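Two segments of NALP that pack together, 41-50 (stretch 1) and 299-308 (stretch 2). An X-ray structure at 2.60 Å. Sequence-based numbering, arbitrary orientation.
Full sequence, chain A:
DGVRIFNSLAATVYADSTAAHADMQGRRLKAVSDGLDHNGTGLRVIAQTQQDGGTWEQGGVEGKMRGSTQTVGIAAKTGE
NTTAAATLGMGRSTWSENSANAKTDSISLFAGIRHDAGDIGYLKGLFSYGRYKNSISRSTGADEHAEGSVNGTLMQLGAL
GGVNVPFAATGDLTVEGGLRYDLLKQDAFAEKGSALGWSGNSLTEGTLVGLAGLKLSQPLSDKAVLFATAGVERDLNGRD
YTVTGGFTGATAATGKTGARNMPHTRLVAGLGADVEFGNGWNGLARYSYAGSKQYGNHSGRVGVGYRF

Stretch 1 41-50: TGLRVIAQTQ
Stretch 2 (299-308) SGRVGVGYRF

Two strands far apart in sequence can pair through a regular ladder of backbone hydrogen bonds, to which side chains on both faces add their own contacts; residues 43-50 and 299-307 of NALP illustrate the principle. The strands run antiparallel, their N-to-C directions 160° apart and their axes 4.5 Å apart at closest approach, and 760 Å² of surface is buried between the stretches. Both backbones are extended, with phi from about -94° to -168° and psi from about 116° to 168°.

The register sets Val45 opposite Tyr306, Ala47 opposite Val304 and Thr49 opposite Val302, with CA-CA distances of 5.2, 5.5 and 5.5 Å. Each is a hydrogen-bonded pair, closed in both directions: Val45 N to Tyr306 O and Tyr306 N to Val45 O are both 2.8 Å, Ala47 N to Val304 O is 3.0 Å and Val304 N to Ala47 O 2.9 Å, Thr49 N to Val302 O is 2.9 Å and Val302 N to Thr49 O 3.0 Å. Narrower, non-hydrogen-bonded pairs alternate with these: CA-CA is 4.4 Å for Ile46 and Gly305 and 4.1 Å for Gln48 and Gly303, which lie between them, and 4.2 Å for Arg44 and Arg307, just beyond Val45 and Tyr306. Here CA-H groups approach carbonyls, as in Gln48 CA to Val302 O at 3.3 Å.

Of all the residues, Phe308 has the most area covered by the opposite stretch. Its N donates to Leu43 O at 2.9 Å, a further backbone bond at the carboxyl-terminal residue. With chi1 m (-63°) and chi2 -85°, its ring meets Leu43 (chi1 t) at the edge, Leu43 CD2 lying 3.6 Å from Phe308 CD2. Val45, with chi1 p (54°), adds a second apolar neighbour: Val45 CG1 is 3.7 Å from Phe308 CE2 and 3.8 Å from Tyr306 CB. Tyr306, chi1 t, shares the sheet face of Val45, but the end of its side chain leads away from the partner strand.

Arg301 is next in covered area and lies on the other face, with Gln48. Its chi1 is off-well at -135°, followed by chi2 t and chi3 m (-66°). This path brings Arg301 CD to 3.1 Å from Gln48 OE1, while Arg301 CG packs 3.7 Å from Gln50 CB. Gln48 reaches across with chi1 at -116° and chi2 t, over a partner that has no side chain: Gln48 CG is 3.6 Å from Gly303 CA, and a CB on Gly303 would clash with that same CG.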

ATOM      1  N   THR A  41     -20.447 -15.921  -3.683  1.00 43.13           N
ATOM      2  CA  THR A  41     -21.735 -15.430  -3.154  1.00 41.64           C
ATOM      3  C   THR A  41     -22.095 -14.049  -2.560  1.00 40.20           C
ATOM      4  O   THR A  41     -22.330 -13.083  -3.292  1.00 40.38           O
ATOM      5  CB  THR A  41     -22.775 -16.529  -2.853  1.00 41.49           C
ATOM      6  N   GLY A  42     -22.181 -13.963  -1.237  1.00 37.87           N
ATOM      7  CA  GLY A  42     -22.902 -12.878  -0.608  1.00 35.66           C
ATOM      8  C   GLY A  42     -22.010 -11.732  -0.227  1.00 33.49           C
ATOM      9  O   GLY A  42     -21.651 -10.896  -1.067  1.00 33.63           O
ATOM     10  N   LEU A  43     -21.683 -11.683   1.051  1.00 30.76           N
ATOM     11  CA  LEU A  43     -20.974 -10.556   1.640  1.00 29.01           C
ATOM     12  C   LEU A  43     -19.927 -11.087   2.588  1.00 27.80           C
ATOM     13  O   LEU A  43     -20.234 -11.876   3.468  1.00 27.15           O
ATOM     14  CB  LEU A  43     -21.942  -9.613   2.363  1.00 28.38           C
ATOM     15  CG  LEU A  43     -21.284  -8.421   3.067  1.00 28.50           C
ATOM     16  CD1 LEU A  43     -22.194  -7.218   3.088  1.00 28.43           C
ATOM     17  CD2 LEU A  43     -20.866  -8.770   4.489  1.00 28.49           C
ATOM     18  N   ARG A  44     -18.687 -10.684   2.373  1.00 26.97           N
ATOM     19  CA  ARG A  44     -17.594 -11.029   3.251  1.00 27.14           C
ATOM     20  C   ARG A  44     -17.267  -9.866   4.204  1.00 25.93           C
ATOM     21  O   ARG A  44     -17.314  -8.676   3.808  1.00 24.93           O
ATOM     22  CB  ARG A  44     -16.335 -11.331   2.438  1.00 27.91           C
ATOM     23  CG  ARG A  44     -16.517 -12.208   1.218  1.00 31.96           C
ATOM     24  CD  ARG A  44     -15.208 -12.990   0.784  1.00 36.38           C
ATOM     25  NE  ARG A  44     -15.464 -14.446   0.727  1.00 37.15           N
ATOM     26  CZ  ARG A  44     -14.871 -15.326  -0.099  1.00 39.26           C
ATOM     27  NH1 ARG A  44     -13.912 -14.966  -0.974  1.00 39.29           N
ATOM     28  NH2 ARG A  44     -15.241 -16.602  -0.028  1.00 39.96           N
ATOM     29  N   VAL A  45     -16.879 -10.220   5.429  1.00 24.08           N
ATOM     30  CA  VAL A  45     -16.228  -9.280   6.329  1.00 23.71           C
ATOM     31  C   VAL A  45     -14.792  -9.790   6.598  1.00 23.78           C
ATOM     32  O   VAL A  45     -14.589 -10.959   6.834  1.00 22.74           O
ATOM     33  CB  VAL A  45     -17.030  -9.028   7.610  1.00 22.45           C
ATOM     34  CG1 VAL A  45     -17.340 -10.318   8.303  1.00 23.77           C
ATOM     35  CG2 VAL A  45     -16.246  -8.174   8.538  1.00 22.76           C
ATOM     36  N   ILE A  46     -13.807  -8.896   6.545  1.00 24.58           N
ATOM     37  CA  ILE A  46     -12.396  -9.279   6.463  1.00 25.49           C
ATOM     38  C   ILE A  46     -11.512  -8.498   7.441  1.00 24.77           C
ATOM     39  O   ILE A  46     -11.533  -7.280   7.450  1.00 24.71           O
ATOM     40  CB  ILE A  46     -11.880  -9.067   5.029  1.00 26.36           C
ATOM     41  CG1 ILE A  46     -12.930  -9.495   3.970  1.00 29.65           C
ATOM     42  CG2 ILE A  46     -10.598  -9.869   4.808  1.00 26.89           C
ATOM     43  CD1 ILE A  46     -13.242  -8.350   2.956  1.00 33.02           C
ATOM     44  N   ALA A  47     -10.747  -9.203   8.258  1.00 24.29           N
ATOM     45  CA  ALA A  47      -9.758  -8.580   9.149  1.00 24.77           C
ATOM     46  C   ALA A  47      -8.359  -9.056   8.765  1.00 25.08           C
ATOM     47  O   ALA A  47      -8.136 -10.259   8.623  1.00 25.10           O
ATOM     48  CB  ALA A  47     -10.041  -8.965  10.598  1.00 24.34           C
ATOM     49  N   GLN A  48      -7.420  -8.125   8.644  1.00 25.59           N
ATOM     50  CA  GLN A  48      -6.106  -8.375   8.040  1.00 26.06           C
ATOM     51  C   GLN A  48      -5.001  -7.620   8.794  1.00 26.63           C
ATOM     52  O   GLN A  48      -5.191  -6.486   9.246  1.00 25.29           O
ATOM     53  CB  GLN A  48      -6.099  -7.888   6.575  1.00 26.13           C
ATOM     54  CG  GLN A  48      -5.909  -8.933   5.523  1.00 28.22           C
ATOM     55  CD  GLN A  48      -6.569  -8.596   4.180  1.00 31.83           C
ATOM     56  OE1 GLN A  48      -5.985  -7.917   3.348  1.00 38.64           O
ATOM     57  NE2 GLN A  48      -7.777  -9.078   3.974  1.00 31.56           N
ATOM     58  N   THR A  49      -3.847  -8.273   8.914  1.00 27.52           N
ATOM     59  CA  THR A  49      -2.573  -7.603   9.190  1.00 28.01           C
ATOM     60  C   THR A  49      -1.578  -7.673   8.026  1.00 27.75           C
ATOM     61  O   THR A  49      -1.191  -8.757   7.598  1.00 26.68           O
ATOM     62  CB  THR A  49      -1.931  -8.250  10.397  1.00 28.13           C
ATOM     63  OG1 THR A  49      -2.837  -8.148  11.486  1.00 28.86           O
ATOM     64  CG2 THR A  49      -0.702  -7.454  10.857  1.00 27.59           C
ATOM     65  N   GLN A  50      -1.141  -6.519   7.540  1.00 28.28           N
ATOM     66  CA  GLN A  50      -0.071  -6.471   6.544  1.00 28.86           C
ATOM     67  C   GLN A  50       1.191  -5.970   7.240  1.00 28.48           C
ATOM     68  O   GLN A  50       1.147  -4.916   7.809  1.00 28.93           O
ATOM     69  CB  GLN A  50      -0.484  -5.569   5.383  1.00 28.89           C
ATOM     70  CG  GLN A  50       0.647  -5.112   4.460  1.00 31.70           C
ATOM     71  CD  GLN A  50       0.181  -4.029   3.440  1.00 36.05           C
ATOM     72  OE1 GLN A  50       0.757  -2.923   3.378  1.00 39.56           O
ATOM     73  NE2 GLN A  50      -0.842  -4.358   2.641  1.00 37.49           N
ATOM     74  N   SER A 299       6.819  -7.530   1.720  1.00 22.09           N
ATOM     75  CA  SER A 299       5.414  -7.309   2.148  1.00 23.18           C
ATOM     76  C   SER A 299       4.762  -8.643   2.460  1.00 23.62           C
ATOM     77  O   SER A 299       4.861  -9.586   1.681  1.00 23.76           O
ATOM     78  CB  SER A 299       4.610  -6.611   1.052  1.00 23.29           C
ATOM     79  OG  SER A 299       3.526  -5.908   1.630  1.00 26.02           O
ATOM     80  N   GLY A 300       4.131  -8.736   3.622  1.00 25.03           N
ATOM     81  CA  GLY A 300       3.447  -9.963   4.057  1.00 25.88           C
ATOM     82  C   GLY A 300       2.006  -9.655   4.412  1.00 26.00           C
ATOM     83  O   GLY A 300       1.661  -8.515   4.549  1.00 27.01           O
ATOM     84  N   ARG A 301       1.162 -10.647   4.598  1.00 26.45           N
ATOM     85  CA  ARG A 301      -0.259 -10.370   4.876  1.00 26.46           C
ATOM     86  C   ARG A 301      -0.979 -11.627   5.345  1.00 26.04           C
ATOM     87  O   ARG A 301      -0.844 -12.666   4.713  1.00 25.90           O
ATOM     88  CB  ARG A 301      -0.955  -9.856   3.626  1.00 26.18           C
ATOM     89  CG  ARG A 301      -1.822  -8.699   3.873  1.00 28.24           C
ATOM     90  CD  ARG A 301      -2.961  -8.582   2.915  1.00 31.72           C
ATOM     91  NE  ARG A 301      -2.487  -8.318   1.557  1.00 34.20           N
ATOM     92  CZ  ARG A 301      -3.092  -8.709   0.424  1.00 35.81           C
ATOM     93  NH1 ARG A 301      -4.235  -9.403   0.428  1.00 35.15           N
ATOM     94  NH2 ARG A 301      -2.539  -8.378  -0.743  1.00 37.93           N
ATOM     95  N   VAL A 302      -1.704 -11.528   6.458  1.00 25.40           N
ATOM     96  CA  VAL A 302      -2.529 -12.616   6.957  1.00 25.46           C
ATOM     97  C   VAL A 302      -3.915 -12.036   7.186  1.00 24.87           C
ATOM     98  O   VAL A 302      -4.052 -10.995   7.809  1.00 24.56           O
ATOM     99  CB  VAL A 302      -1.980 -13.250   8.261  1.00 25.86           C
ATOM    100  CG1 VAL A 302      -2.886 -14.410   8.719  1.00 26.21           C
ATOM    101  CG2 VAL A 302      -0.578 -13.781   8.056  1.00 26.65           C
ATOM    102  N   GLY A 303      -4.926 -12.707   6.648  1.00 24.56           N
ATOM    103  CA  GLY A 303      -6.305 -12.278   6.731  1.00 24.55           C
ATOM    104  C   GLY A 303      -7.218 -13.396   7.189  1.00 25.03           C
ATOM    105  O   GLY A 303      -7.061 -14.564   6.771  1.00 25.33           O
ATOM    106  N   VAL A 304      -8.157 -13.061   8.067  1.00 24.47           N
ATOM    107  CA  VAL A 304      -9.224 -13.985   8.427  1.00 23.98           C
ATOM    108  C   VAL A 304     -10.531 -13.343   7.975  1.00 23.64           C
ATOM    109  O   VAL A 304     -10.676 -12.143   8.014  1.00 24.76           O
ATOM    110  CB  VAL A 304      -9.165 -14.318   9.914  1.00 23.85           C
ATOM    111  CG1 VAL A 304     -10.370 -15.144  10.355  1.00 24.97           C
ATOM    112  CG2 VAL A 304      -7.889 -15.128  10.193  1.00 24.10           C
ATOM    113  N   GLY A 305     -11.466 -14.150   7.511  1.00 23.35           N
ATOM    114  CA  GLY A 305     -12.619 -13.673   6.761  1.00 23.11           C
ATOM    115  C   GLY A 305     -13.902 -14.401   7.130  1.00 22.50           C
ATOM    116  O   GLY A 305     -13.873 -15.554   7.566  1.00 22.64           O
ATOM    117  N   TYR A 306     -15.038 -13.732   6.985  1.00 21.36           N
ATOM    118  CA  TYR A 306     -16.298 -14.380   7.234  1.00 20.53           C
ATOM    119  C   TYR A 306     -17.301 -14.001   6.168  1.00 20.00           C
ATOM    120  O   TYR A 306     -17.663 -12.855   6.038  1.00 19.67           O
ATOM    121  CB  TYR A 306     -16.824 -14.100   8.651  1.00 20.77           C
ATOM    122  CG  TYR A 306     -18.040 -14.946   8.952  1.00 19.73           C
ATOM    123  CD1 TYR A 306     -17.906 -16.266   9.373  1.00 19.41           C
ATOM    124  CD2 TYR A 306     -19.342 -14.443   8.745  1.00 18.41           C
ATOM    125  CE1 TYR A 306     -19.043 -17.065   9.614  1.00 18.00           C
ATOM    126  CE2 TYR A 306     -20.473 -15.227   8.985  1.00 18.00           C
ATOM    127  CZ  TYR A 306     -20.320 -16.541   9.414  1.00 18.34           C
ATOM    128  OH  TYR A 306     -21.451 -17.324   9.635  1.00 18.31           O
ATOM    129  N   ARG A 307     -17.748 -15.008   5.424  1.00 20.18           N
ATOM    130  CA  ARG A 307     -18.765 -14.880   4.389  1.00 20.64           C
ATOM    131  C   ARG A 307     -20.142 -15.184   4.979  1.00 19.55           C
ATOM    132  O   ARG A 307     -20.353 -16.251   5.462  1.00 18.89           O
ATOM    133  CB  ARG A 307     -18.430 -15.841   3.231  1.00 21.01           C
ATOM    134  CG  ARG A 307     -19.463 -15.912   2.262  1.00 23.01           C
ATOM    135  N   PHE A 308     -21.043 -14.203   4.998  1.00 19.88           N
ATOM    136  CA  PHE A 308     -22.423 -14.432   5.442  1.00 20.22           C
ATOM    137  C   PHE A 308     -23.187 -15.088   4.322  1.00 20.45           C
ATOM    138  O   PHE A 308     -22.982 -14.703   3.156  1.00 20.87           O
ATOM    139  CB  PHE A 308     -23.134 -13.142   5.858  1.00 20.02           C
ATOM    140  CG  PHE A 308     -22.500 -12.462   7.037  1.00 20.18           C
ATOM    141  CD1 PHE A 308     -22.838 -12.837   8.344  1.00 19.42           C
ATOM    142  CD2 PHE A 308     -21.545 -11.468   6.849  1.00 19.09           C
ATOM    143  CE1 PHE A 308     -22.252 -12.218   9.441  1.00 18.75           C
ATOM    144  CE2 PHE A 308     -20.944 -10.864   7.937  1.00 20.15           C
ATOM    145  CZ  PHE A 308     -21.298 -11.230   9.237  1.00 20.54           C
ATOM    146  OXT PHE A 308     -23.956 -15.974   4.666  1.00 20.50           O
TER